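Local structure of mandelate racemase / muconate lactonizing enzyme, C-terminal domain protein (Pseudovibrio sp. JE062, 4JHM) at residues A[210-214]-A[236-242]; A[192-198]-A[217-223]; A[39-43]-A[106-111]. The protein is of unassigned function but belongs to the enolase superfamily, pairing a mandelate racemase / muconate lactonizing enzyme-type N-terminal domain with a TIM-barrel-like C-terminal domain. One frame throughout, in Å; residues are numbered along the deposited sequence.

Contact 3 comes first along the chain and belongs to the N-terminal domain, where strand 34-44 of the antiparallel sheet receives helix 100-119. Contacts 1 and 2 lie in the barrel-like domain and interleave in sequence. Contact 2 pairs parallel strands 192-196 and 220-222, whereas contact 1 sets helix 203-215, which connects them, against the end of helix 230-239 and, mainly, the loop that follows it. Their centres are 11 Å apart and they touch, Met213 CE reaching Trp220 O at 3.2 Å. The centre of contact 3 is about 40 Å from that of contact 1 and 33 Å from that of contact 2; contacts 1 and 2 thus build one side of the barrel, contact 3 the separate N-terminal domain.

Contact 1: A[210-214]-A[236-242]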
loop_
_atom_site.group_PDB
_atom_site.type_symbol
_atom_site.label_atom_id
_atom_site.label_comp_id
_atom_site.label_asym_id
_atom_site.label_seq_id
_atom_site.Cartn_x
_atom_site.Cartn_y
_atom_site.Cartn_z
ATOM N N ALA A 210 6.929 -22.770 14.356
ATOM C CA ALA A 210 5.943 -22.845 13.280
ATOM C C ALA A 210 6.525 -23.561 12.069
ATOM O O ALA A 210 5.893 -24.462 11.508
ATOM C CB ALA A 210 5.474 -21.454 12.900
ATOM N N LYS A 211 7.733 -23.158 11.680
ATOM C CA LYS A 211 8.455 -23.810 10.597
ATOM C C LYS A 211 8.616 -25.298 10.881
ATOM O O LYS A 211 8.481 -26.127 9.988
ATOM C CB LYS A 211 9.831 -23.171 10.398
ATOM C CG LYS A 211 9.798 -21.813 9.720
ATOM C CD LYS A 211 11.140 -21.501 9.076
ATOM C CE LYS A 211 11.244 -20.048 8.623
ATOM N NZ LYS A 211 10.234 -19.659 7.600
ATOM N N TRP A 212 8.902 -25.636 12.131
ATOM C CA TRP A 212 9.025 -27.032 12.516
ATOM C C TRP A 212 7.678 -27.748 12.460
ATOM O O TRP A 212 7.578 -28.855 11.930
ATOM C CB TRP A 212 9.623 -27.148 13.914
ATOM C CG TRP A 212 9.829 -28.562 14.350
ATOM C CD1 TRP A 212 10.994 -29.272 14.315
ATOM C CD2 TRP A 212 8.836 -29.446 14.885
ATOM N NE1 TRP A 212 10.788 -30.541 14.798
ATOM C CE2 TRP A 212 9.472 -30.672 15.156
ATOM C CE3 TRP A 212 7.470 -29.318 15.164
ATOM C CZ2 TRP A 212 8.791 -31.759 15.687
ATOM C CZ3 TRP A 212 6.796 -30.398 15.689
ATOM C CH2 TRP A 212 7.455 -31.605 15.943
HETATM N N MSE A 213 6.641 -27.118 13.005
HETATM C CA MSE A 213 5.305 -27.714 13.005
HETATM C C MSE A 213 4.845 -27.850 11.583
HETATM O O MSE A 213 4.107 -28.780 11.255
HETATM C CB MSE A 213 4.326 -26.864 13.816
HETATM C CG MSE A 213 4.538 -27.087 15.308
HETATM SE SE MSE A 213 3.485 -25.821 16.383
HETATM C CE MSE A 213 1.684 -26.298 15.747
ATOM N N GLU A 214 5.292 -26.925 10.731
ATOM C CA GLU A 214 4.942 -26.920 9.310
ATOM C C GLU A 214 5.563 -28.102 8.563
ATOM O O GLU A 214 4.932 -28.673 7.679
ATOM C CB GLU A 214 5.384 -25.601 8.664
ATOM C CG GLU A 214 4.992 -25.423 7.201
ATOM C CD GLU A 214 5.698 -24.243 6.540
ATOM O OE1 GLU A 214 6.902 -24.035 6.820
ATOM O OE2 GLU A 214 5.060 -23.527 5.736
ATOM N N LEU A 236 4.063 -14.616 10.690
ATOM C CA LEU A 236 3.851 -16.064 10.817
ATOM C C LEU A 236 2.923 -16.607 9.729
ATOM O O LEU A 236 3.226 -17.615 9.087
ATOM C CB LEU A 236 3.272 -16.411 12.189
ATOM C CG LEU A 236 4.270 -16.378 13.343
ATOM C CD1 LEU A 236 3.553 -16.594 14.665
ATOM C CD2 LEU A 236 5.352 -17.422 13.129
ATOM N N VAL A 237 1.787 -15.938 9.534
ATOM C CA VAL A 237 0.813 -16.337 8.522
ATOM C C VAL A 237 1.342 -16.118 7.105
ATOM O O VAL A 237 0.956 -16.824 6.172
ATOM C CB VAL A 237 -0.516 -15.568 8.690
ATOM C CG1 VAL A 237 -1.416 -15.760 7.479
ATOM C CG2 VAL A 237 -1.230 -16.019 9.956
ATOM N N ALA A 238 2.225 -15.144 6.938
ATOM C CA ALA A 238 2.688 -14.794 5.600
ATOM C C ALA A 238 3.870 -15.648 5.160
ATOM O O ALA A 238 4.146 -15.746 3.968
ATOM C CB ALA A 238 3.051 -13.320 5.534
ATOM N N ASN A 239 4.563 -16.264 6.114
ATOM C CA ASN A 239 5.783 -16.999 5.797
ATOM C C ASN A 239 5.721 -18.505 6.066
ATOM O O ASN A 239 6.731 -19.193 5.933
ATOM C CB ASN A 239 6.975 -16.386 6.530
ATOM C CG ASN A 239 7.406 -15.066 5.931
ATOM O OD1 ASN A 239 8.288 -15.019 5.077
ATOM N ND2 ASN A 239 6.775 -13.987 6.363
ATOM N N THR A 240 4.545 -19.009 6.439
ATOM C CA THR A 240 4.324 -20.448 6.573
ATOM C C THR A 240 2.928 -20.806 6.088
ATOM O O THR A 240 2.102 -19.930 5.848
ATOM C CB THR A 240 4.443 -20.936 8.032
ATOM O OG1 THR A 240 3.192 -20.745 8.710
ATOM C CG2 THR A 240 5.558 -20.206 8.774
ATOM N N ASP A 241 2.668 -22.102 5.961
ATOM C CA ASP A 241 1.353 -22.590 5.559
ATOM C C ASP A 241 0.603 -23.164 6.758
ATOM O O ASP A 241 -0.525 -23.641 6.641
ATOM C CB ASP A 241 1.503 -23.636 4.456
ATOM C CG ASP A 241 2.064 -23.048 3.173
ATOM O OD1 ASP A 241 1.979 -21.812 2.993
ATOM O OD2 ASP A 241 2.591 -23.819 2.345
ATOM N N LEU A 242 1.241 -23.101 7.920
ATOM C CA LEU A 242 0.662 -23.609 9.149
ATOM C C LEU A 242 -0.465 -22.696 9.619
ATOM O O LEU A 242 -0.316 -21.473 9.635
ATOM C CB LEU A 242 1.750 -23.679 10.220
ATOM C CG LEU A 242 1.361 -24.219 11.593
ATOM C CD1 LEU A 242 1.144 -25.719 11.516
ATOM C CD2 LEU A 242 2.437 -23.875 12.612
#
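In the outer layer of the barrel-like domain, helix 203-215 packs against the end of helix 230-239 and the loop 240-242 that leads into strand 243-245. The apolar centre is Leu242, whose CB points toward the first helix: its CD2 lies 3.9 Å from Ala210 CB and 3.7 Å from Met213 CB (selenomethionine). Leu236 extends this patch, with CD2 4.0 Å from Ala210 CB. At the margin, Glu214 stretches out with chi1 and chi2 both t, and its OE2 accepts a hydrogen bond from Asp241 N at 2.8 Å, tying the helix to the backbone of the loop. Thr240 shapes that loop: its OG1 donates to Leu236 O (3.2 Å) and accepts from Leu242 N (3.2 Å), the latter an ST turn. Leu242 and Met213 also both rest on Leu221 of strand 220-222, while Asp241 packs on Met207 of a second subunit, so the region borders a subunit interface. An outer helix meeting the next helix-to-strand loop in this way is typical of a beta/alpha barrel.

Contact 2: A[192-198]-A[217-223]; sequences RFMLDTA and NWEWLEA
Strand 192-196 runs parallel to strand 220-222, their short axes 4.8 Å apart at closest approach and inclined by 18°. Leu195 sits beside Leu221 and Asp196 beside Glu222. Backbone hydrogen bonds run Glu219 N to Phe193 O (2.7 Å), Leu195 N to Trp220 O (3.2 Å), Glu222 N to Leu195 O (2.8 Å) and Thr197 N to Glu222 O (3.2 Å). Met194, Asp196, Trp220 and Glu222 point to one face; there the Met194 (selenomethionine) CE methyl sits on the Trp220 six-membered ring, 3.6 Å from its centroid. The like-charged carboxylates of Asp196 and Glu222 lie close, OD2 to OE2 2.9 Å, and Lys165 salt-bridges Glu222 OE1. This is the beta-alpha-beta unit of a TIM-type barrel: crossover helix 203-215 lays Met213 against Leu195 and Leu221 on the other face. Trp218 (chi1 m) offers a flat ring to Phe193 CB, 3.7 Å from its six-membered-ring centroid. Arg192, chi1 to chi3 all m, curls so that NH2 salt-bridges Glu219 OE1 at 2.8 Å. At the C-terminal ends, Thr197 OG1 donates to Ala223 O (2.8 Å).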
loop_
_atom_site.group_PDB
_atom_site.type_symbol
_atom_site.label_atom_id
_atom_site.label_comp_id
_atom_site.label_asym_id
_atom_site.label_seq_id
_atom_site.Cartn_x
_atom_site.Cartn_y
_atom_site.Cartn_z
ATOM N N ARG A 192 -4.061 -35.942 14.623
ATOM C CA ARG A 192 -3.771 -34.537 14.342
ATOM C C ARG A 192 -3.346 -33.826 15.624
ATOM O O ARG A 192 -4.060 -33.875 16.623
ATOM C CB ARG A 192 -5.010 -33.840 13.767
ATOM C CG ARG A 192 -5.555 -34.442 12.480
ATOM C CD ARG A 192 -4.530 -34.379 11.364
ATOM N NE ARG A 192 -3.991 -33.029 11.195
ATOM C CZ ARG A 192 -2.889 -32.741 10.509
ATOM N NH1 ARG A 192 -2.188 -33.702 9.917
ATOM N NH2 ARG A 192 -2.483 -31.486 10.414
ATOM N N PHE A 193 -2.193 -33.162 15.595
ATOM C CA PHE A 193 -1.660 -32.505 16.790
ATOM C C PHE A 193 -1.633 -30.986 16.671
ATOM O O PHE A 193 -1.307 -30.439 15.615
ATOM C CB PHE A 193 -0.250 -33.010 17.098
ATOM C CG PHE A 193 -0.211 -34.395 17.692
ATOM C CD1 PHE A 193 -0.392 -34.586 19.052
ATOM C CD2 PHE A 193 0.025 -35.501 16.892
ATOM C CE1 PHE A 193 -0.347 -35.853 19.600
ATOM C CE2 PHE A 193 0.077 -36.773 17.437
ATOM C CZ PHE A 193 -0.110 -36.949 18.792
HETATM N N MSE A 194 -1.973 -30.318 17.773
HETATM C CA MSE A 194 -1.957 -28.859 17.857
HETATM C C MSE A 194 -1.192 -28.461 19.088
HETATM O O MSE A 194 -1.001 -29.267 19.998
HETATM C CB MSE A 194 -3.369 -28.282 17.970
HETATM C CG MSE A 194 -4.224 -28.574 16.745
HETATM SE SE MSE A 194 -5.361 -30.160 17.051
HETATM C CE MSE A 194 -7.118 -29.330 16.728
ATOM N N LEU A 195 -0.759 -27.203 19.131
ATOM C CA LEU A 195 0.045 -26.698 20.235
ATOM C C LEU A 195 -0.441 -25.319 20.660
ATOM O O LEU A 195 -0.616 -24.436 19.818
ATOM C CB LEU A 195 1.504 -26.617 19.801
ATOM C CG LEU A 195 2.524 -26.266 20.879
ATOM C CD1 LEU A 195 2.543 -27.336 21.958
ATOM C CD2 LEU A 195 3.901 -26.111 20.254
ATOM N N ASP A 196 -0.667 -25.140 21.960
ATOM C CA ASP A 196 -1.045 -23.833 22.513
ATOM C C ASP A 196 0.078 -23.286 23.406
ATOM O O ASP A 196 0.369 -23.855 24.461
ATOM C CB ASP A 196 -2.353 -23.943 23.309
ATOM C CG ASP A 196 -2.791 -22.613 23.915
ATOM O OD1 ASP A 196 -2.015 -21.642 23.845
ATOM O OD2 ASP A 196 -3.911 -22.535 24.460
ATOM N N THR A 197 0.708 -22.193 22.979
ATOM C CA THR A 197 1.810 -21.600 23.737
ATOM C C THR A 197 1.377 -20.312 24.453
ATOM O O THR A 197 2.213 -19.488 24.838
ATOM C CB THR A 197 3.030 -21.309 22.836
ATOM O OG1 THR A 197 2.654 -20.409 21.788
ATOM C CG2 THR A 197 3.574 -22.594 22.225
ATOM N N ALA A 198 0.066 -20.142 24.609
ATOM C CA ALA A 198 -0.503 -19.088 25.449
ATOM C C ALA A 198 0.175 -17.726 25.315
ATOM O O ALA A 198 0.234 -16.961 26.271
ATOM C CB ALA A 198 -0.479 -19.532 26.902
ATOM N N ASN A 217 3.690 -31.358 9.473
ATOM C CA ASN A 217 2.263 -31.334 9.160
ATOM C C ASN A 217 1.321 -31.292 10.370
ATOM O O ASN A 217 0.206 -31.804 10.309
ATOM C CB ASN A 217 1.914 -32.520 8.253
ATOM C CG ASN A 217 2.379 -32.319 6.818
ATOM O OD1 ASN A 217 2.312 -31.216 6.277
ATOM N ND2 ASN A 217 2.843 -33.392 6.190
ATOM N N TRP A 218 1.755 -30.667 11.459
ATOM C CA TRP A 218 0.874 -30.466 12.606
ATOM C C TRP A 218 -0.256 -29.534 12.215
ATOM O O TRP A 218 -0.173 -28.830 11.213
ATOM C CB TRP A 218 1.633 -29.901 13.800
ATOM C CG TRP A 218 2.440 -30.923 14.506
ATOM C CD1 TRP A 218 3.126 -31.953 13.940
ATOM C CD2 TRP A 218 2.671 -31.011 15.916
ATOM N NE1 TRP A 218 3.763 -32.686 14.910
ATOM C CE2 TRP A 218 3.501 -32.126 16.133
ATOM C CE3 TRP A 218 2.249 -30.260 17.017
ATOM C CZ2 TRP A 218 3.918 -32.509 17.403
ATOM C CZ3 TRP A 218 2.664 -30.638 18.274
ATOM C CH2 TRP A 218 3.491 -31.754 18.459
ATOM N N GLU A 219 -1.305 -29.527 13.027
ATOM C CA GLU A 219 -2.587 -28.952 12.637
ATOM C C GLU A 219 -2.611 -27.433 12.762
ATOM O O GLU A 219 -2.866 -26.738 11.780
ATOM C CB GLU A 219 -3.707 -29.601 13.460
ATOM C CG GLU A 219 -5.106 -29.087 13.169
ATOM C CD GLU A 219 -5.590 -29.448 11.783
ATOM O OE1 GLU A 219 -4.813 -30.058 11.018
ATOM O OE2 GLU A 219 -6.752 -29.119 11.460
ATOM N N TRP A 220 -2.357 -26.914 13.961
ATOM C CA TRP A 220 -2.270 -25.468 14.141
ATOM C C TRP A 220 -1.472 -25.046 15.370
ATOM O O TRP A 220 -1.400 -25.770 16.359
ATOM C CB TRP A 220 -3.667 -24.822 14.146
ATOM C CG TRP A 220 -4.442 -24.914 15.427
ATOM C CD1 TRP A 220 -4.032 -24.530 16.671
ATOM C CD2 TRP A 220 -5.784 -25.371 15.573
ATOM N NE1 TRP A 220 -5.030 -24.749 17.589
ATOM C CE2 TRP A 220 -6.120 -25.260 16.935
ATOM C CE3 TRP A 220 -6.734 -25.883 14.684
ATOM C CZ2 TRP A 220 -7.364 -25.640 17.429
ATOM C CZ3 TRP A 220 -7.970 -26.257 15.173
ATOM C CH2 TRP A 220 -8.275 -26.132 16.534
ATOM N N LEU A 221 -0.864 -23.866 15.276
ATOM C CA LEU A 221 -0.185 -23.236 16.395
ATOM C C LEU A 221 -1.092 -22.157 16.959
ATOM O O LEU A 221 -1.390 -21.172 16.286
ATOM C CB LEU A 221 1.140 -22.613 15.945
ATOM C CG LEU A 221 1.847 -21.726 16.980
ATOM C CD1 LEU A 221 1.996 -22.467 18.298
ATOM C CD2 LEU A 221 3.204 -21.246 16.489
ATOM N N GLU A 222 -1.524 -22.341 18.198
ATOM C CA GLU A 222 -2.461 -21.416 18.820
ATOM C C GLU A 222 -1.742 -20.465 19.773
ATOM O O GLU A 222 -0.979 -20.895 20.634
ATOM C CB GLU A 222 -3.558 -22.198 19.561
ATOM C CG GLU A 222 -4.353 -21.377 20.565
ATOM C CD GLU A 222 -5.490 -22.155 21.199
ATOM O OE1 GLU A 222 -6.073 -23.033 20.522
ATOM O OE2 GLU A 222 -5.801 -21.879 22.381
ATOM N N ALA A 223 -1.989 -19.169 19.613
ATOM C CA ALA A 223 -1.462 -18.172 20.537
ATOM C C ALA A 223 0.063 -18.224 20.604
ATOM O O ALA A 223 0.629 -18.481 21.665
ATOM C CB ALA A 223 -2.055 -18.384 21.922
#

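Contact 3: A[39-43]-A[106-111]; sequences IVRLF and PIDIAA
Residues 39-43 form an extended piece of strand 34-44, and residues 106-111 a turn and a half of helix 100-119, laid against one face of it. The short axes approach to 8.2 Å, and their N-to-C directions differ by 41° (signed crossing angle -41°). The CA of Val40 is 6.1 Å from that of Pro106, and the CA of Leu42 is 6.6 Å from that of Ala110. Strand alternation sends Val40 and Leu42 toward the helix and Ile39 and Arg41 away from it. The helix is kinked at Pro106 and Ile107, whose N atoms have no hydrogen bond to the turn before; from there backbone hydrogen bonds join Ala110 N to Pro106 O at 2.9 Å and Ala111 N to Ile107 O at 3.2 Å.

Val40 adopts chi1 t, which brings CG2 to 3.7 Å from Pro106 CB and 4.3 Å from CG1 of Ile107, itself in the m, t rotamer. Leu42 takes the m, t rotamer and drives CD1 against the small side chain of Ala110, 3.3 Å from its CB; the same methyl is 4.0 Å from Ile107 O and 4.1 Å from Ala111 N. The alanine thus leaves room for the leucine close to the helix backbone.

The interface between the segments is apolar and buried, a helix-on-sheet layer of the N-terminal domain of this enolase-superfamily member. Strand 34-44 lies between strands 8-16 and 50-58 in the antiparallel sheet, Leu42 also touching Val11, and Pro106 touching Thr54. Leu70 of helix 65-73 packs on both Val40 and Ile107, linking a second helix to the same face.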
loop_
_atom_site.group_PDB
_atom_site.type_symbol
_atom_site.label_atom_id
_atom_site.label_comp_id
_atom_site.label_asym_id
_atom_site.label_seq_id
_atom_site.Cartn_x
_atom_site.Cartn_y
_atom_site.Cartn_z
ATOM N N ILE A 39 -22.934 -19.053 36.859
ATOM C CA ILE A 39 -24.178 -19.413 36.201
ATOM C C ILE A 39 -25.255 -18.354 36.381
ATOM O O ILE A 39 -25.514 -17.896 37.495
ATOM C CB ILE A 39 -24.714 -20.758 36.714
ATOM C CG1 ILE A 39 -23.822 -21.898 36.225
ATOM C CG2 ILE A 39 -26.140 -20.973 36.236
ATOM C CD1 ILE A 39 -24.185 -23.254 36.795
ATOM N N VAL A 40 -25.869 -17.972 35.264
ATOM C CA VAL A 40 -27.034 -17.101 35.266
ATOM C C VAL A 40 -28.264 -17.921 34.913
ATOM O O VAL A 40 -28.330 -18.506 33.830
ATOM C CB VAL A 40 -26.905 -15.975 34.224
ATOM C CG1 VAL A 40 -28.182 -15.148 34.182
ATOM C CG2 VAL A 40 -25.707 -15.093 34.528
ATOM N N ARG A 41 -29.232 -17.971 35.826
ATOM C CA ARG A 41 -30.488 -18.659 35.564
ATOM C C ARG A 41 -31.633 -17.654 35.478
ATOM O O ARG A 41 -31.971 -17.007 36.466
ATOM C CB ARG A 41 -30.786 -19.691 36.655
ATOM C CG ARG A 41 -31.567 -20.889 36.138
ATOM C CD ARG A 41 -32.730 -21.266 37.032
ATOM N NE ARG A 41 -32.324 -22.031 38.207
ATOM C CZ ARG A 41 -33.127 -22.860 38.869
ATOM N NH1 ARG A 41 -34.379 -23.043 38.471
ATOM N NH2 ARG A 41 -32.678 -23.516 39.928
ATOM N N LEU A 42 -32.227 -17.529 34.295
ATOM C CA LEU A 42 -33.313 -16.579 34.081
ATOM C C LEU A 42 -34.662 -17.277 34.171
ATOM O O LEU A 42 -34.825 -18.390 33.675
ATOM C CB LEU A 42 -33.187 -15.923 32.706
ATOM C CG LEU A 42 -31.906 -15.142 32.417
ATOM C CD1 LEU A 42 -31.861 -14.759 30.945
ATOM C CD2 LEU A 42 -31.797 -13.905 33.297
ATOM N N PHE A 43 -35.623 -16.609 34.802
ATOM C CA PHE A 43 -36.990 -17.107 34.889
ATOM C C PHE A 43 -37.924 -16.190 34.101
ATOM O O PHE A 43 -37.589 -15.036 33.834
ATOM C CB PHE A 43 -37.446 -17.165 36.347
ATOM C CG PHE A 43 -36.738 -18.204 37.177
ATOM C CD1 PHE A 43 -37.181 -19.519 37.194
ATOM C CD2 PHE A 43 -35.650 -17.859 37.963
ATOM C CE1 PHE A 43 -36.543 -20.475 37.968
ATOM C CE2 PHE A 43 -35.011 -18.809 38.741
ATOM C CZ PHE A 43 -35.458 -20.117 38.747
ATOM N N PRO A 106 -23.158 -14.724 29.558
ATOM C CA PRO A 106 -24.131 -15.697 30.069
ATOM C C PRO A 106 -25.587 -15.218 29.997
ATOM O O PRO A 106 -26.496 -16.031 29.839
ATOM C CB PRO A 106 -23.709 -15.892 31.531
ATOM C CG PRO A 106 -22.315 -15.369 31.624
ATOM C CD PRO A 106 -22.221 -14.280 30.601
ATOM N N ILE A 107 -25.805 -13.913 30.114
ATOM C CA ILE A 107 -27.160 -13.375 30.082
ATOM C C ILE A 107 -27.724 -13.492 28.671
ATOM O O ILE A 107 -28.844 -13.951 28.484
ATOM C CB ILE A 107 -27.209 -11.900 30.533
ATOM C CG1 ILE A 107 -26.579 -11.742 31.922
ATOM C CG2 ILE A 107 -28.646 -11.395 30.546
ATOM C CD1 ILE A 107 -26.178 -10.322 32.258
ATOM N N ASP A 108 -26.947 -13.080 27.675
ATOM C CA ASP A 108 -27.376 -13.221 26.287
ATOM C C ASP A 108 -27.653 -14.688 25.987
ATOM O O ASP A 108 -28.678 -15.035 25.397
ATOM C CB ASP A 108 -26.307 -12.681 25.333
ATOM C CG ASP A 108 -26.569 -13.058 23.881
ATOM O OD1 ASP A 108 -26.258 -14.207 23.498
ATOM O OD2 ASP A 108 -27.073 -12.199 23.122
ATOM N N ILE A 109 -26.735 -15.545 26.415
ATOM C CA ILE A 109 -26.831 -16.972 26.158
ATOM C C ILE A 109 -28.104 -17.548 26.769
ATOM O O ILE A 109 -28.805 -18.341 26.138
ATOM C CB ILE A 109 -25.598 -17.709 26.713
ATOM C CG1 ILE A 109 -24.370 -17.388 25.858
ATOM C CG2 ILE A 109 -25.836 -19.212 26.735
ATOM C CD1 ILE A 109 -23.052 -17.692 26.532
ATOM N N ALA A 110 -28.399 -17.131 27.994
ATOM C CA ALA A 110 -29.576 -17.609 28.708
ATOM C C ALA A 110 -30.873 -17.225 27.991
ATOM O O ALA A 110 -31.892 -17.901 28.133
ATOM C CB ALA A 110 -29.579 -17.068 30.128
ATOM N N ALA A 111 -30.836 -16.137 27.228
ATOM C CA ALA A 111 -32.006 -15.716 26.465
ATOM C C ALA A 111 -32.219 -16.649 25.283
ATOM O O ALA A 111 -33.350 -17.029 24.982
ATOM C CB ALA A 111 -31.850 -14.284 25.990
#